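Long-range contact in glycoside hydrolase family 81 (Clostridium thermocellum, PDB 6FOP), which hydrolyses beta-1,3-glucans such as laminarin, probably as an endo-acting glucanase of the bacterial cellulosome: residues K344-Q358 with P640-W652. Numbering follows the deposited sequence. Where two conformers were deposited one is given.
Sequences KHLGKLSCALPIAEQ and PEDGESKAHTYHW
Ile-355 lays CG1 squarely over the centre of the His-651 imidazole, a CH-pi contact 3.6 Å from CG1 to the ring centroid, while its CD1 wedges in against His-648 CA; this is the close-packed, buried end. The rim of the His-651 ring is engaged as well: NE2 donates to Gln-358 OE1 (2.8 Å), meeting a lone pair in the carbonyl plane though the oxygen sits 19° out of the ring plane. The Tyr-315 ring meets it with its plane nearly parallel. Next along, Cys-351 puts CB over one face of His-648, off-centre, 3.6 Å from CD2. With CG anti to the backbone N (chi1 177°), the His-648 ring swings back so that ND1 reaches the syn lone pair of Glu-644 OE1 in the ring plane (2.9 Å), fixing its rotation. Both segments lie in the largely helical family 81 C-terminal region, of the six-hairpin clan, consistent with an (alpha/alpha)6 toroid; their helices cross at 63°, and Ser-645 N-caps the second. Around partly exposed Asp-642, Gly-643 and Lys-348, water enters between the backbones. Lys-348, bent at chi3, gives NZ to Asp-642 O (3.1 Å) and to a water near Glu-644 O; another bridges Lys-344 O and Gly-643 O.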
loop_
_atom_site.group_PDB
_atom_site.type_symbol
_atom_site.label_atom_id
_atom_site.label_comp_id
_atom_site.label_asym_id
_atom_site.label_seq_id
_atom_site.Cartn_x
_atom_site.Cartn_y
_atom_site.Cartn_z
ATOM N N LYS A 344 -6.448 0.788 18.310
ATOM C CA LYS A 344 -5.712 -0.357 18.861
ATOM C C LYS A 344 -6.554 -1.117 19.898
ATOM O O LYS A 344 -6.566 -2.339 19.909
ATOM C CB LYS A 344 -4.369 0.042 19.492
ATOM C CG LYS A 344 -3.263 0.329 18.468
ATOM C CD LYS A 344 -1.922 0.625 19.078
ATOM C CE LYS A 344 -1.234 -0.533 19.769
ATOM N NZ LYS A 344 -0.573 -1.544 18.892
ATOM N N HIS A 345 -7.260 -0.364 20.747
ATOM C CA HIS A 345 -8.115 -0.981 21.747
ATOM C C HIS A 345 -9.272 -1.746 21.093
ATOM O O HIS A 345 -9.588 -2.868 21.487
ATOM C CB HIS A 345 -8.617 0.085 22.711
ATOM C CG HIS A 345 -9.482 -0.452 23.797
ATOM N ND1 HIS A 345 -8.965 -1.098 24.891
ATOM C CD2 HIS A 345 -10.825 -0.462 23.953
ATOM C CE1 HIS A 345 -9.950 -1.485 25.671
ATOM N NE2 HIS A 345 -11.089 -1.113 25.129
ATOM N N LEU A 346 -9.920 -1.130 20.105
ATOM C CA LEU A 346 -11.011 -1.799 19.384
ATOM C C LEU A 346 -10.532 -3.087 18.700
ATOM O O LEU A 346 -11.248 -4.088 18.676
ATOM C CB LEU A 346 -11.629 -0.891 18.341
ATOM C CG LEU A 346 -12.507 0.221 18.899
ATOM C CD1 LEU A 346 -12.905 1.172 17.759
ATOM C CD2 LEU A 346 -13.760 -0.324 19.592
ATOM N N GLY A 347 -9.293 -3.081 18.192
ATOM C CA GLY A 347 -8.737 -4.290 17.594
ATOM C C GLY A 347 -8.546 -5.406 18.635
ATOM O O GLY A 347 -8.826 -6.574 18.376
ATOM N N LYS A 348 -8.048 -5.022 19.812
ATOM C CA LYS A 348 -7.870 -5.951 20.928
ATOM C C LYS A 348 -9.218 -6.623 21.268
ATOM O O LYS A 348 -9.281 -7.853 21.420
ATOM C CB LYS A 348 -7.294 -5.200 22.122
ATOM C CG LYS A 348 -7.029 -6.088 23.302
ATOM C CD LYS A 348 -6.178 -5.452 24.368
ATOM C CE LYS A 348 -6.563 -4.118 24.852
ATOM N NZ LYS A 348 -5.464 -3.682 25.798
ATOM N N LEU A 349 -10.275 -5.818 21.382
ATOM C CA LEU A 349 -11.602 -6.401 21.668
ATOM C C LEU A 349 -12.101 -7.305 20.525
ATOM O O LEU A 349 -12.692 -8.364 20.752
ATOM C CB LEU A 349 -12.624 -5.344 21.988
ATOM C CG LEU A 349 -12.299 -4.445 23.189
ATOM C CD1 LEU A 349 -13.498 -3.605 23.554
ATOM C CD2 LEU A 349 -11.773 -5.134 24.406
ATOM N N SER A 350 -11.861 -6.858 19.291
ATOM C CA SER A 350 -12.266 -7.606 18.103
ATOM C C SER A 350 -11.659 -8.990 18.018
ATOM O O SER A 350 -12.303 -9.931 17.520
ATOM C CB SER A 350 -11.894 -6.828 16.839
ATOM O OG SER A 350 -12.543 -5.579 16.762
ATOM N N CYS A 351 -10.407 -9.100 18.478
ATOM C CA CYS A 351 -9.700 -10.362 18.483
ATOM C C CYS A 351 -10.052 -11.260 19.691
ATOM O O CYS A 351 -9.966 -12.480 19.589
ATOM C CB CYS A 351 -8.191 -10.124 18.379
ATOM S SG CYS A 351 -7.653 -9.454 16.801
ATOM N N ALA A 352 -10.482 -10.659 20.795
ATOM C CA ALA A 352 -10.846 -11.453 21.989
ATOM C C ALA A 352 -12.293 -11.915 21.975
ATOM O O ALA A 352 -12.631 -12.934 22.584
ATOM C CB ALA A 352 -10.587 -10.646 23.228
ATOM N N LEU A 353 -13.166 -11.157 21.313
ATOM C CA LEU A 353 -14.602 -11.438 21.306
ATOM C C LEU A 353 -14.943 -12.891 20.945
ATOM O O LEU A 353 -15.673 -13.561 21.700
ATOM C CB LEU A 353 -15.305 -10.436 20.386
ATOM C CG LEU A 353 -16.786 -10.655 20.131
ATOM C CD1 LEU A 353 -17.603 -10.694 21.430
ATOM C CD2 LEU A 353 -17.323 -9.600 19.181
ATOM N N PRO A 354 -14.430 -13.409 19.824
ATOM C CA PRO A 354 -14.792 -14.786 19.469
ATOM C C PRO A 354 -14.287 -15.824 20.476
ATOM O O PRO A 354 -14.890 -16.911 20.594
ATOM C CB PRO A 354 -14.141 -14.991 18.101
ATOM C CG PRO A 354 -13.108 -13.943 18.014
ATOM C CD PRO A 354 -13.622 -12.774 18.778
ATOM N N ILE A 355 -13.179 -15.518 21.158
ATOM C CA ILE A 355 -12.633 -16.443 22.147
ATOM C C ILE A 355 -13.611 -16.524 23.330
ATOM O O ILE A 355 -13.918 -17.623 23.829
ATOM C CB ILE A 355 -11.218 -16.023 22.569
ATOM C CG1 ILE A 355 -10.295 -15.986 21.339
ATOM C CG2 ILE A 355 -10.670 -16.954 23.647
ATOM C CD1 ILE A 355 -8.939 -15.355 21.568
ATOM N N ALA A 356 -14.083 -15.366 23.802
ATOM C CA ALA A 356 -15.131 -15.358 24.824
ATOM C C ALA A 356 -16.355 -16.190 24.427
ATOM O O ALA A 356 -16.899 -16.969 25.242
ATOM C CB ALA A 356 -15.560 -13.949 25.177
ATOM N N GLU A 357 -16.781 -16.057 23.180
ATOM C CA GLU A 357 -17.936 -16.796 22.684
ATOM C C GLU A 357 -17.663 -18.298 22.665
ATOM O O GLU A 357 -18.501 -19.107 23.120
ATOM C CB GLU A 357 -18.315 -16.330 21.278
ATOM C CG GLU A 357 -18.859 -14.914 21.257
ATOM C CD GLU A 357 -18.980 -14.309 19.896
ATOM O OE1 GLU A 357 -18.251 -14.757 18.994
ATOM O OE2 GLU A 357 -19.777 -13.348 19.768
ATOM N N GLN A 358 -16.480 -18.689 22.214
ATOM C CA GLN A 358 -16.093 -20.127 22.175
ATOM C C GLN A 358 -16.110 -20.758 23.566
ATOM O O GLN A 358 -16.447 -21.938 23.711
ATOM C CB GLN A 358 -14.705 -20.299 21.565
ATOM C CG GLN A 358 -14.677 -20.008 20.071
ATOM C CD GLN A 358 -13.277 -19.905 19.504
ATOM O OE1 GLN A 358 -12.272 -20.036 20.196
ATOM N NE2 GLN A 358 -13.211 -19.637 18.221
ATOM N N PRO A 640 1.296 -7.855 27.884
ATOM C CA PRO A 640 0.930 -7.732 26.471
ATOM C C PRO A 640 1.318 -6.413 25.849
ATOM O O PRO A 640 1.211 -5.366 26.498
ATOM C CB PRO A 640 -0.601 -7.882 26.487
ATOM C CG PRO A 640 -0.852 -8.753 27.679
ATOM C CD PRO A 640 0.135 -8.269 28.699
ATOM N N GLU A 641 1.754 -6.472 24.597
ATOM C CA GLU A 641 1.763 -5.297 23.757
ATOM C C GLU A 641 0.363 -4.646 23.816
ATOM O O GLU A 641 -0.652 -5.335 23.977
ATOM C CB GLU A 641 2.214 -5.654 22.340
ATOM C CG GLU A 641 2.510 -4.446 21.461
ATOM C CD GLU A 641 1.301 -3.788 20.836
ATOM O OE1 GLU A 641 0.299 -4.488 20.612
ATOM O OE2 GLU A 641 1.357 -2.551 20.598
ATOM N N ASP A 642 0.290 -3.319 23.756
ATOM C CA ASP A 642 -0.979 -2.660 24.056
ATOM C C ASP A 642 -2.194 -3.047 23.185
ATOM O O ASP A 642 -3.343 -2.934 23.636
ATOM C CB ASP A 642 -0.797 -1.137 23.985
ATOM C CG ASP A 642 0.196 -0.608 25.017
ATOM O OD1 ASP A 642 -0.076 -0.661 26.219
ATOM O OD2 ASP A 642 1.273 -0.117 24.611
ATOM N N GLY A 643 -1.948 -3.497 21.955
ATOM C CA GLY A 643 -3.000 -3.955 21.092
ATOM C C GLY A 643 -3.333 -5.439 21.197
ATOM O O GLY A 643 -4.213 -5.921 20.482
ATOM N N GLU A 644 -2.623 -6.150 22.075
ATOM C CA GLU A 644 -2.750 -7.593 22.218
ATOM C C GLU A 644 -3.366 -7.948 23.592
ATOM O O GLU A 644 -3.486 -7.106 24.473
ATOM C CB GLU A 644 -1.360 -8.231 22.142
ATOM C CG GLU A 644 -1.058 -8.901 20.860
ATOM C CD GLU A 644 -2.084 -9.948 20.412
ATOM O OE1 GLU A 644 -2.859 -10.585 21.183
ATOM O OE2 GLU A 644 -2.103 -10.150 19.224
ATOM N N SER A 645 -3.746 -9.217 23.721
ATOM C CA SER A 645 -4.220 -9.741 25.000
ATOM C C SER A 645 -3.594 -11.095 25.240
ATOM O O SER A 645 -3.300 -11.833 24.303
ATOM C CB SER A 645 -5.753 -9.853 25.009
ATOM O OG SER A 645 -6.270 -10.789 24.087
ATOM N N LYS A 646 -3.465 -11.461 26.516
ATOM C CA LYS A 646 -3.020 -12.800 26.844
ATOM C C LYS A 646 -3.939 -13.845 26.201
ATOM O O LYS A 646 -3.473 -14.856 25.667
ATOM C CB LYS A 646 -2.993 -13.030 28.359
ATOM C CG LYS A 646 -2.012 -12.122 29.088
ATOM C CD LYS A 646 -1.945 -12.364 30.581
ATOM C CE LYS A 646 -1.104 -11.281 31.217
ATOM N NZ LYS A 646 -0.741 -11.562 32.634
ATOM N N ALA A 647 -5.258 -13.604 26.267
ATOM C CA ALA A 647 -6.202 -14.567 25.713
ATOM C C ALA A 647 -5.943 -14.786 24.224
ATOM O O ALA A 647 -5.847 -15.918 23.757
ATOM C CB ALA A 647 -7.622 -14.094 25.929
ATOM N N HIS A 648 -5.839 -13.697 23.463
ATOM C CA HIS A 648 -5.672 -13.842 22.008
ATOM C C HIS A 648 -4.305 -14.446 21.642
ATOM O O HIS A 648 -4.232 -15.319 20.762
ATOM C CB HIS A 648 -5.864 -12.489 21.346
ATOM C CG HIS A 648 -5.658 -12.493 19.871
ATOM N ND1 HIS A 648 -4.592 -11.853 19.287
ATOM C CD2 HIS A 648 -6.319 -13.114 18.871
ATOM C CE1 HIS A 648 -4.654 -12.011 17.983
ATOM N NE2 HIS A 648 -5.688 -12.769 17.699
ATOM N N THR A 649 -3.248 -14.011 22.337
ATOM C CA THR A 649 -1.895 -14.541 22.086
ATOM C C THR A 649 -1.841 -16.030 22.346
ATOM O O THR A 649 -1.360 -16.801 21.508
ATOM C CB THR A 649 -0.869 -13.795 22.954
ATOM O OG1 THR A 649 -0.800 -12.424 22.521
ATOM C CG2 THR A 649 0.495 -14.437 22.907
ATOM N N TYR A 650 -2.372 -16.441 23.501
ATOM C CA TYR A 650 -2.271 -17.836 23.832
ATOM C C TYR A 650 -3.206 -18.720 23.016
ATOM O O TYR A 650 -2.836 -19.831 22.652
ATOM C CB TYR A 650 -2.472 -18.019 25.309
ATOM C CG TYR A 650 -1.915 -19.296 25.834
ATOM C CD1 TYR A 650 -0.588 -19.646 25.617
ATOM C CD2 TYR A 650 -2.714 -20.161 26.578
ATOM C CE1 TYR A 650 -0.069 -20.825 26.131
ATOM C CE2 TYR A 650 -2.197 -21.332 27.125
ATOM C CZ TYR A 650 -0.878 -21.665 26.875
ATOM O OH TYR A 650 -0.322 -22.809 27.375
ATOM N N HIS A 651 -4.371 -18.181 22.641
ATOM C CA HIS A 651 -5.308 -18.871 21.735
ATOM C C HIS A 651 -4.676 -19.088 20.356
ATOM O O HIS A 651 -4.802 -20.163 19.772
ATOM C CB HIS A 651 -6.572 -18.039 21.667
ATOM C CG HIS A 651 -7.660 -18.585 20.803
ATOM N ND1 HIS A 651 -7.815 -18.222 19.483
ATOM C CD2 HIS A 651 -8.747 -19.336 21.112
ATOM C CE1 HIS A 651 -8.919 -18.756 19.013
ATOM N NE2 HIS A 651 -9.511 -19.428 19.984
ATOM N N TRP A 652 -3.947 -18.069 19.865
ATOM C CA TRP A 652 -3.271 -18.164 18.575
ATOM C C TRP A 652 -2.220 -19.273 18.614
ATOM O O TRP A 652 -2.209 -20.209 17.775
ATOM C CB TRP A 652 -2.620 -16.826 18.266
ATOM C CG TRP A 652 -1.724 -16.808 17.069
ATOM C CD1 TRP A 652 -0.384 -17.059 17.035
ATOM C CD2 TRP A 652 -2.085 -16.432 15.738
ATOM N NE1 TRP A 652 0.105 -16.904 15.772
ATOM C CE2 TRP A 652 -0.914 -16.518 14.951
ATOM C CE3 TRP A 652 -3.288 -16.068 15.124
ATOM C CZ2 TRP A 652 -0.909 -16.221 13.594
ATOM C CZ3 TRP A 652 -3.278 -15.764 13.782
ATOM C CH2 TRP A 652 -2.105 -15.869 13.026
HETATM O O HOH W 1 -4.971 -4.152 18.455
HETATM O O HOH W 2 -7.027 -9.467 21.801
HETATM O O HOH W 3 -3.090 -5.161 26.323
#